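Local coordinates for glycoside hydrolase family protein (Novosphingobium sp. PP1Y, PDB 6Q2F), which probably cleaves terminal alpha-L-rhamnose residues from glycosides by hydrolysis, as a glycoside hydrolase of the alpha-L-rhamnosidase family, at residues N92-D100 with P684-A695; L609-P618 with K661-V669. All coordinates share one frame; numbering follows the deposited sequence.

Contact 1: residues N92-D100 with P684-A695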
loop_
_atom_site.group_PDB
_atom_site.type_symbol
_atom_site.label_atom_id
_atom_site.label_comp_id
_atom_site.label_asym_id
_atom_site.label_seq_id
_atom_site.Cartn_x
_atom_site.Cartn_y
_atom_site.Cartn_z
ATOM N N ASN A 92 -12.515 -16.834 -5.236
ATOM C CA ASN A 92 -12.496 -18.294 -5.323
ATOM C C ASN A 92 -11.563 -18.882 -4.264
ATOM O O ASN A 92 -10.589 -19.566 -4.561
ATOM C CB ASN A 92 -12.081 -18.730 -6.723
ATOM C CG ASN A 92 -12.278 -20.231 -6.955
ATOM O OD1 ASN A 92 -11.312 -20.990 -7.076
ATOM N ND2 ASN A 92 -13.532 -20.657 -7.020
ATOM N N LEU A 93 -11.866 -18.576 -3.006
ATOM C CA LEU A 93 -11.159 -19.142 -1.865
ATOM C C LEU A 93 -12.013 -20.249 -1.270
ATOM O O LEU A 93 -13.219 -20.066 -1.071
ATOM C CB LEU A 93 -10.865 -18.077 -0.807
ATOM C CG LEU A 93 -9.970 -16.914 -1.232
ATOM C CD1 LEU A 93 -9.588 -16.091 -0.023
ATOM C CD2 LEU A 93 -8.706 -17.443 -1.907
ATOM N N GLN A 94 -11.390 -21.389 -0.991
ATOM C CA GLN A 94 -12.109 -22.555 -0.498
ATOM C C GLN A 94 -12.945 -22.214 0.741
ATOM O O GLN A 94 -12.409 -21.808 1.775
ATOM C CB GLN A 94 -11.122 -23.675 -0.188
ATOM C CG GLN A 94 -11.814 -24.946 0.294
ATOM C CD GLN A 94 -10.990 -26.188 0.050
ATOM O OE1 GLN A 94 -11.503 -27.192 -0.446
ATOM N NE2 GLN A 94 -9.703 -26.128 0.391
ATOM N N THR A 95 -14.263 -22.366 0.618
ATOM C CA THR A 95 -15.230 -21.972 1.639
ATOM C C THR A 95 -16.317 -23.035 1.684
ATOM O O THR A 95 -16.798 -23.458 0.623
ATOM C CB THR A 95 -15.883 -20.608 1.352
ATOM O OG1 THR A 95 -14.878 -19.612 1.148
ATOM C CG2 THR A 95 -16.758 -20.194 2.523
ATOM N N PRO A 96 -16.742 -23.475 2.871
ATOM C CA PRO A 96 -17.808 -24.482 2.928
ATOM C C PRO A 96 -19.061 -23.987 2.226
ATOM O O PRO A 96 -19.369 -22.793 2.208
ATOM C CB PRO A 96 -18.042 -24.686 4.432
ATOM C CG PRO A 96 -16.752 -24.201 5.081
ATOM C CD PRO A 96 -16.285 -23.079 4.213
ATOM N N GLN A 97 -19.755 -24.920 1.596
ATOM C CA GLN A 97 -20.991 -24.607 0.894
ATOM C C GLN A 97 -22.117 -24.537 1.916
ATOM O O GLN A 97 -22.444 -25.532 2.561
ATOM C CB GLN A 97 -21.287 -25.655 -0.172
ATOM C CG GLN A 97 -22.447 -25.272 -1.069
ATOM C CD GLN A 97 -22.823 -26.378 -2.028
ATOM O OE1 GLN A 97 -21.962 -27.107 -2.520
ATOM N NE2 GLN A 97 -24.123 -26.516 -2.293
ATOM N N ILE A 98 -22.691 -23.351 2.079
ATOM C CA ILE A 98 -23.837 -23.149 2.951
ATOM C C ILE A 98 -25.054 -22.715 2.172
ATOM O O ILE A 98 -26.101 -22.443 2.764
ATOM C CB ILE A 98 -23.513 -22.143 4.066
ATOM C CG1 ILE A 98 -23.261 -20.765 3.458
ATOM C CG2 ILE A 98 -22.263 -22.585 4.791
ATOM C CD1 ILE A 98 -23.358 -19.631 4.480
ATOM N N VAL A 99 -24.947 -22.639 0.859
ATOM C CA VAL A 99 -26.090 -22.437 0.007
ATOM C C VAL A 99 -26.469 -23.766 -0.629
ATOM O O VAL A 99 -25.677 -24.711 -0.713
ATOM C CB VAL A 99 -25.810 -21.384 -1.076
ATOM C CG1 VAL A 99 -25.479 -20.060 -0.428
ATOM C CG2 VAL A 99 -24.680 -21.865 -1.988
ATOM N N ASP A 100 -27.708 -23.822 -1.104
ATOM C CA ASP A 100 -28.209 -25.000 -1.791
ATOM C C ASP A 100 -27.355 -25.350 -3.011
ATOM O O ASP A 100 -27.089 -26.529 -3.273
ATOM C CB ASP A 100 -29.664 -24.748 -2.175
ATOM C CG ASP A 100 -30.284 -25.920 -2.855
ATOM O OD1 ASP A 100 -30.142 -26.006 -4.091
ATOM O OD2 ASP A 100 -30.909 -26.745 -2.156
ATOM N N PRO A 684 -25.221 -15.030 2.231
ATOM C CA PRO A 684 -26.212 -15.633 1.320
ATOM C C PRO A 684 -27.414 -16.244 2.015
ATOM O O PRO A 684 -28.471 -16.349 1.380
ATOM C CB PRO A 684 -25.405 -16.714 0.599
ATOM C CG PRO A 684 -24.479 -17.178 1.681
ATOM C CD PRO A 684 -24.013 -15.859 2.327
ATOM N N VAL A 685 -27.290 -16.659 3.275
ATOM C CA VAL A 685 -28.374 -17.290 4.022
ATOM C C VAL A 685 -28.343 -16.739 5.442
ATOM O O VAL A 685 -27.283 -16.382 5.963
ATOM C CB VAL A 685 -28.267 -18.841 4.022
ATOM C CG1 VAL A 685 -28.317 -19.391 2.600
ATOM C CG2 VAL A 685 -26.982 -19.289 4.676
ATOM N N ASP A 686 -29.511 -16.665 6.074
ATOM C CA ASP A 686 -29.591 -16.012 7.378
ATOM C C ASP A 686 -29.249 -16.929 8.552
ATOM O O ASP A 686 -28.807 -16.421 9.589
ATOM C CB ASP A 686 -30.990 -15.411 7.594
ATOM C CG ASP A 686 -31.360 -14.372 6.530
ATOM O OD1 ASP A 686 -30.457 -13.887 5.824
ATOM O OD2 ASP A 686 -32.555 -14.035 6.404
ATOM N N ASP A 687 -29.387 -18.254 8.399
ATOM C CA ASP A 687 -29.390 -19.161 9.553
ATOM C C ASP A 687 -28.014 -19.296 10.194
ATOM O O ASP A 687 -27.912 -19.444 11.415
ATOM C CB ASP A 687 -29.907 -20.546 9.152
ATOM C CG ASP A 687 -29.252 -21.083 7.862
ATOM O OD1 ASP A 687 -28.180 -20.592 7.459
ATOM O OD2 ASP A 687 -29.813 -22.016 7.250
ATOM N N LYS A 688 -26.947 -19.258 9.402
ATOM C CA LYS A 688 -25.607 -19.492 9.932
ATOM C C LYS A 688 -25.042 -18.180 10.474
ATOM O O LYS A 688 -24.736 -17.259 9.708
ATOM C CB LYS A 688 -24.716 -20.110 8.859
ATOM C CG LYS A 688 -24.965 -21.640 8.758
ATOM C CD LYS A 688 -24.171 -22.295 7.664
ATOM C CE LYS A 688 -24.399 -23.822 7.679
ATOM N NZ LYS A 688 -25.807 -24.182 7.350
ATOM N N LYS A 689 -24.926 -18.090 11.799
ATOM C CA LYS A 689 -24.397 -16.874 12.435
ATOM C C LYS A 689 -23.153 -17.222 13.245
ATOM O O LYS A 689 -23.137 -18.243 13.918
ATOM C CB LYS A 689 -25.453 -16.223 13.334
ATOM C CG LYS A 689 -26.766 -15.887 12.646
ATOM C CD LYS A 689 -27.889 -15.735 13.672
ATOM C CE LYS A 689 -29.265 -15.875 13.012
ATOM N NZ LYS A 689 -29.505 -14.749 12.055
ATOM N N PRO A 690 -22.105 -16.384 13.173
ATOM C CA PRO A 690 -22.025 -15.192 12.333
ATOM C C PRO A 690 -21.797 -15.518 10.861
ATOM O O PRO A 690 -21.923 -14.628 10.032
ATOM C CB PRO A 690 -20.824 -14.436 12.909
ATOM C CG PRO A 690 -19.969 -15.507 13.484
ATOM C CD PRO A 690 -20.932 -16.515 14.049
ATOM N N GLY A 691 -21.489 -16.776 10.544
ATOM C CA GLY A 691 -21.472 -17.191 9.149
ATOM C C GLY A 691 -20.143 -17.080 8.419
ATOM O O GLY A 691 -19.082 -17.320 9.000
ATOM N N LEU A 692 -20.187 -16.750 7.128
ATOM C CA LEU A 692 -18.982 -16.747 6.306
ATOM C C LEU A 692 -18.059 -15.583 6.648
ATOM O O LEU A 692 -18.496 -14.531 7.120
ATOM C CB LEU A 692 -19.346 -16.650 4.838
ATOM C CG LEU A 692 -20.196 -17.745 4.229
ATOM C CD1 LEU A 692 -20.448 -17.351 2.783
ATOM C CD2 LEU A 692 -19.513 -19.066 4.333
ATOM N N SER A 693 -16.775 -15.796 6.389
ATOM C CA SER A 693 -15.742 -14.800 6.609
ATOM C C SER A 693 -14.770 -14.949 5.449
ATOM O O SER A 693 -14.692 -16.020 4.848
ATOM C CB SER A 693 -15.029 -15.042 7.938
ATOM O OG SER A 693 -14.417 -16.320 7.962
ATOM N N LEU A 694 -13.981 -13.931 5.166
ATOM C CA LEU A 694 -13.003 -14.010 4.099
ATOM C C LEU A 694 -11.781 -14.680 4.658
ATOM O O LEU A 694 -10.864 -14.048 5.051
ATOM C CB LEU A 694 -12.646 -12.617 3.606
ATOM C CG LEU A 694 -11.424 -12.482 2.714
ATOM C CD1 LEU A 694 -11.598 -13.195 1.406
ATOM C CD2 LEU A 694 -11.010 -11.054 2.475
ATOM N N ALA A 695 -11.814 -15.989 4.704
ATOM C CA ALA A 695 -10.741 -16.777 5.254
ATOM C C ALA A 695 -10.426 -16.364 6.693
ATOM O O ALA A 695 -11.290 -16.265 7.479
ATOM C CB ALA A 695 -9.527 -16.755 4.362
HETATM O O HOH W 1 -12.727 -18.556 3.162
HETATM O O HOH W 2 -27.046 -22.814 5.593
#
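Two loops at the rim of the barrel meet here through a mainly apolar contact, with I98 wedged among P684, V685, K688 and L692. Segment 92-100 follows strand 85-91, and segment 684-695 lies between strands 674-677 and 697-698. The CG1 branch of I98 sits between the backbone N and the carbonyl carbon (chi1 65°), which sends CD1 into the other loop. I98 CD1 lies 3.6 Å from V685 CG2. It meets L692 tip to tip, 3.7 Å from L692 CG, and also touches P684 CG. The other branch, I98 CG2, packs against the aliphatic chain of K688, 3.5 Å from K688 CD. This is a tight approach, and the two side chains run past each other in opposite directions. V99 adds to the cluster: V99 CG1 is 3.5 Å from P684 CB, and the two side chains cross at about a right angle. T95 CG2 presses on L692 CD2 at 3.5 Å. At the far end, L93 CD1 rests on L694 CD1, 3.8 Å away.

Polar links across the contact run through water. T95 OG1 donates to L93 O within its own loop. It also accepts from a water, 3.1 Å away, which is weakly bonded to A695 N. A second water lies near I98 O and D687 OD1, at the polar margin of the apolar cluster.

W1115 touches I98 and L692 and makes a cation-pi contact with K688, so strand 1115-1116, which pairs with 690-691, also borders this contact. D686 is held by salt bridges to K73 and R703. Both loops leave the C-terminal ends of (beta/alpha)8-barrel strands, 85-91 and 674-677, which flank strand 56-62. This end normally carries the active site, and L694 lies about 10 Å from the bound sodium ion.

Contact 2: residues L609-P618 with K661-V669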
loop_
_atom_site.group_PDB
_atom_site.type_symbol
_atom_site.label_atom_id
_atom_site.label_comp_id
_atom_site.label_asym_id
_atom_site.label_seq_id
_atom_site.Cartn_x
_atom_site.Cartn_y
_atom_site.Cartn_z
ATOM N N LEU A 609 -4.799 0.162 5.246
ATOM C CA LEU A 609 -4.299 0.142 6.621
ATOM C C LEU A 609 -4.842 -1.078 7.341
ATOM O O LEU A 609 -6.054 -1.292 7.361
ATOM C CB LEU A 609 -4.671 1.401 7.421
ATOM C CG LEU A 609 -4.187 1.180 8.874
ATOM C CD1 LEU A 609 -2.643 1.334 9.012
ATOM C CD2 LEU A 609 -4.916 2.040 9.916
ATOM N N TRP A 610 -3.942 -1.857 7.934
ATOM C CA TRP A 610 -4.307 -3.022 8.723
ATOM C C TRP A 610 -4.438 -2.644 10.199
ATOM O O TRP A 610 -3.802 -1.704 10.678
ATOM C CB TRP A 610 -3.259 -4.128 8.579
ATOM C CG TRP A 610 -3.292 -4.862 7.268
ATOM C CD1 TRP A 610 -3.549 -4.337 6.039
ATOM C CD2 TRP A 610 -3.059 -6.253 7.070
ATOM N NE1 TRP A 610 -3.495 -5.315 5.090
ATOM C CE2 TRP A 610 -3.197 -6.505 5.699
ATOM C CE3 TRP A 610 -2.749 -7.315 7.924
ATOM C CZ2 TRP A 610 -3.025 -7.774 5.153
ATOM C CZ3 TRP A 610 -2.588 -8.577 7.381
ATOM C CH2 TRP A 610 -2.728 -8.794 6.006
ATOM N N THR A 611 -5.290 -3.373 10.916
ATOM C CA THR A 611 -5.317 -3.229 12.358
ATOM C C THR A 611 -3.971 -3.653 12.933
ATOM O O THR A 611 -3.223 -4.435 12.337
ATOM C CB THR A 611 -6.439 -4.061 12.962
ATOM O OG1 THR A 611 -6.127 -5.447 12.818
ATOM C CG2 THR A 611 -7.759 -3.738 12.240
ATOM N N PHE A 612 -3.659 -3.110 14.104
ATOM C CA PHE A 612 -2.378 -3.388 14.733
ATOM C C PHE A 612 -2.531 -3.253 16.241
ATOM O O PHE A 612 -3.354 -2.470 16.727
ATOM C CB PHE A 612 -1.294 -2.434 14.223
ATOM C CG PHE A 612 -1.626 -0.977 14.436
ATOM C CD1 PHE A 612 -2.360 -0.279 13.488
ATOM C CD2 PHE A 612 -1.207 -0.308 15.579
ATOM C CE1 PHE A 612 -2.679 1.053 13.683
ATOM C CE2 PHE A 612 -1.505 1.039 15.778
ATOM C CZ PHE A 612 -2.250 1.715 14.838
ATOM N N ASN A 613 -1.721 -4.011 16.975
ATOM C CA ASN A 613 -1.624 -3.817 18.417
ATOM C C ASN A 613 -0.950 -2.488 18.744
ATOM O O ASN A 613 0.027 -2.087 18.100
ATOM C CB ASN A 613 -0.852 -4.969 19.052
ATOM C CG ASN A 613 -1.581 -6.290 18.903
ATOM O OD1 ASN A 613 -2.800 -6.354 19.068
ATOM N ND2 ASN A 613 -0.845 -7.345 18.570
ATOM N N ARG A 614 -1.481 -1.799 19.757
ATOM C CA ARG A 614 -0.929 -0.505 20.139
ATOM C C ARG A 614 0.551 -0.617 20.472
ATOM O O ARG A 614 1.342 0.256 20.101
ATOM C CB ARG A 614 -1.709 0.073 21.321
ATOM C CG ARG A 614 -1.422 1.557 21.543
ATOM C CD ARG A 614 -2.115 2.100 22.781
ATOM N NE ARG A 614 -3.564 1.997 22.670
ATOM C CZ ARG A 614 -4.365 3.020 22.387
ATOM N NH1 ARG A 614 -3.858 4.235 22.185
ATOM N NH2 ARG A 614 -5.676 2.828 22.310
ATOM N N ASP A 615 0.938 -1.695 21.162
ATOM C CA ASP A 615 2.347 -2.006 21.402
ATOM C C ASP A 615 3.173 -1.913 20.126
ATOM O O ASP A 615 4.260 -1.327 20.112
ATOM C CB ASP A 615 2.479 -3.425 21.968
ATOM C CG ASP A 615 2.192 -3.496 23.432
ATOM O OD1 ASP A 615 2.398 -2.475 24.127
ATOM O OD2 ASP A 615 1.771 -4.580 23.896
ATOM N N GLU A 616 2.680 -2.519 19.047
ATOM C CA GLU A 616 3.525 -2.755 17.886
ATOM C C GLU A 616 3.548 -1.577 16.926
ATOM O O GLU A 616 4.557 -1.363 16.249
ATOM C CB GLU A 616 3.052 -4.005 17.149
ATOM C CG GLU A 616 2.667 -5.137 18.070
ATOM C CD GLU A 616 2.918 -6.499 17.452
ATOM O OE1 GLU A 616 3.990 -6.677 16.825
ATOM O OE2 GLU A 616 2.047 -7.384 17.590
ATOM N N GLY A 617 2.458 -0.821 16.847
ATOM C CA GLY A 617 2.332 0.246 15.886
ATOM C C GLY A 617 1.946 -0.276 14.517
ATOM O O GLY A 617 2.018 -1.475 14.232
ATOM N N PRO A 618 1.510 0.619 13.646
ATOM C CA PRO A 618 1.079 0.195 12.309
ATOM C C PRO A 618 2.245 -0.330 11.485
ATOM O O PRO A 618 3.415 -0.080 11.774
ATOM C CB PRO A 618 0.511 1.478 11.699
ATOM C CG PRO A 618 1.325 2.576 12.365
ATOM C CD PRO A 618 1.529 2.086 13.794
ATOM N N LYS A 661 -11.671 2.621 16.551
ATOM C CA LYS A 661 -11.622 4.070 16.383
ATOM C C LYS A 661 -10.205 4.552 16.086
ATOM O O LYS A 661 -9.988 5.344 15.160
ATOM C CB LYS A 661 -12.163 4.758 17.637
ATOM C CG LYS A 661 -12.327 6.249 17.523
ATOM C CD LYS A 661 -12.588 6.822 18.917
ATOM C CE LYS A 661 -12.726 8.337 18.911
ATOM N NZ LYS A 661 -11.535 9.055 18.323
ATOM N N ARG A 662 -9.226 4.082 16.869
ATOM C CA ARG A 662 -7.840 4.501 16.680
ATOM C C ARG A 662 -7.314 4.156 15.287
ATOM O O ARG A 662 -6.417 4.846 14.785
ATOM C CB ARG A 662 -6.951 3.855 17.745
ATOM C CG ARG A 662 -7.107 2.347 17.830
ATOM C CD ARG A 662 -6.426 1.742 19.070
ATOM N NE ARG A 662 -5.094 1.328 18.686
ATOM C CZ ARG A 662 -4.668 0.076 18.603
ATOM N NH1 ARG A 662 -5.454 -0.939 18.934
ATOM N NH2 ARG A 662 -3.425 -0.147 18.199
ATOM N N PHE A 663 -7.839 3.095 14.644
ATOM C CA PHE A 663 -7.359 2.759 13.297
ATOM C C PHE A 663 -7.863 3.782 12.275
ATOM O O PHE A 663 -7.074 4.359 11.524
ATOM C CB PHE A 663 -7.776 1.333 12.899
ATOM C CG PHE A 663 -7.326 0.279 13.865
ATOM C CD1 PHE A 663 -6.032 0.300 14.359
ATOM C CD2 PHE A 663 -8.190 -0.725 14.284
ATOM C CE1 PHE A 663 -5.605 -0.650 15.276
ATOM C CE2 PHE A 663 -7.771 -1.691 15.200
ATOM C CZ PHE A 663 -6.478 -1.653 15.702
ATOM N N ILE A 664 -9.175 4.066 12.285
ATOM C CA ILE A 664 -9.773 4.991 11.321
ATOM C C ILE A 664 -9.287 6.409 11.561
ATOM O O ILE A 664 -9.178 7.200 10.622
ATOM C CB ILE A 664 -11.314 4.908 11.376
ATOM C CG1 ILE A 664 -11.908 5.215 10.001
ATOM C CG2 ILE A 664 -11.918 5.786 12.483
ATOM C CD1 ILE A 664 -11.743 4.048 9.016
ATOM N N ASP A 665 -9.027 6.766 12.826
ATOM C CA ASP A 665 -8.454 8.073 13.127
ATOM C C ASP A 665 -7.046 8.186 12.553
ATOM O O ASP A 665 -6.653 9.244 12.054
ATOM C CB ASP A 665 -8.468 8.322 14.645
ATOM C CG ASP A 665 -9.892 8.469 15.211
ATOM O OD1 ASP A 665 -10.864 8.583 14.431
ATOM O OD2 ASP A 665 -10.053 8.479 16.450
ATOM N N LEU A 666 -6.284 7.095 12.573
ATOM C CA LEU A 666 -4.961 7.124 11.966
ATOM C C LEU A 666 -5.059 7.292 10.449
ATOM O O LEU A 666 -4.292 8.052 9.853
ATOM C CB LEU A 666 -4.193 5.854 12.345
ATOM C CG LEU A 666 -2.843 5.723 11.627
ATOM C CD1 LEU A 666 -1.882 6.881 12.047
ATOM C CD2 LEU A 666 -2.200 4.360 11.900
ATOM N N GLU A 667 -6.018 6.613 9.809
ATOM C CA GLU A 667 -6.237 6.828 8.382
ATOM C C GLU A 667 -6.634 8.271 8.105
ATOM O O GLU A 667 -6.145 8.899 7.152
ATOM C CB GLU A 667 -7.325 5.893 7.877
ATOM C CG GLU A 667 -6.955 4.430 7.941
ATOM C CD GLU A 667 -8.091 3.562 7.471
ATOM O OE1 GLU A 667 -8.830 3.991 6.562
ATOM O OE2 GLU A 667 -8.244 2.461 8.023
ATOM N N PHE A 668 -7.544 8.805 8.922
ATOM C CA PHE A 668 -8.000 10.176 8.735
ATOM C C PHE A 668 -6.837 11.165 8.828
ATOM O O PHE A 668 -6.667 12.015 7.951
ATOM C CB PHE A 668 -9.080 10.493 9.763
ATOM C CG PHE A 668 -10.431 9.893 9.434
ATOM C CD1 PHE A 668 -10.871 9.822 8.121
ATOM C CD2 PHE A 668 -11.262 9.426 10.437
ATOM C CE1 PHE A 668 -12.105 9.302 7.810
ATOM C CE2 PHE A 668 -12.501 8.874 10.135
ATOM C CZ PHE A 668 -12.925 8.821 8.818
ATOM N N VAL A 669 -6.011 11.058 9.878
ATOM C CA VAL A 669 -4.968 12.059 10.090
ATOM C C VAL A 669 -3.816 11.891 9.095
ATOM O O VAL A 669 -3.021 12.816 8.910
ATOM C CB VAL A 669 -4.475 12.009 11.549
ATOM C CG1 VAL A 669 -3.439 10.891 11.754
ATOM C CG2 VAL A 669 -3.928 13.378 11.974
#
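T611 and F663 mark the close approach of the backbones, with T611 CA 6.4 Å from F663 CA where the chain leaves strand 604-610 and passes helix 657-670. The CA atoms of L609 and E667 are 7.2 Å apart. T611 covers one face of the F663 ring: T611 CA sits 3.9 Å from the ring centroid in a CH-pi contact. F663 in turn sets its edge to the face of F612, with centroids 5.1 Å apart and planes at 63°. P618 N lies over the opposite face of F612. L666 CD2 reaches both F612 and P618. L609 CD2 packs 3.7 Å from E667 CG, while E667 OE1 bonds to S645.

R662 adds the polar grip. Its CG sits between the backbone N and the carbonyl carbon (chi1 52°), and the chain bends at chi3 to bring NH2 to F612 O at 2.8 Å. That bond is bent (131°), and NH2 lies above the carbonyl plane. The same guanidinium makes an off-centre cation-pi contact with the F612 ring, CZ 4.8 Å from the centroid. A methionine here would probably leave F612 O without this donor and the F612 ring without its cation. R614 NH2 comes within 4.0 Å of R662 NE. The loop is thus held to the helix by aromatic and apolar packing and one arginine-to-carbonyl bond, with the second arginine's charge probably balanced by its salt bridge to D959.

From the N terminus, the chain first meets contact 1 at residues 92-100, in the loop after strand 85-91. It then runs through another barrel strand, a long excursion into antiparallel sheets and further barrel strands to 609-618. Contact 2 closes a short loop of 42 residues there, bringing in helix 657-670 after strand 642-649. The chain reaches 684-695 only later, and contact 1 then closes a long loop of 583 residues. The short loop therefore lies wholly within the long one, and the two do not cross. Their centres are 29 Å apart and they do not touch. Contact 1 ties two rim loops of the barrel; contact 2 ties the end of a barrel strand to a barrel helix.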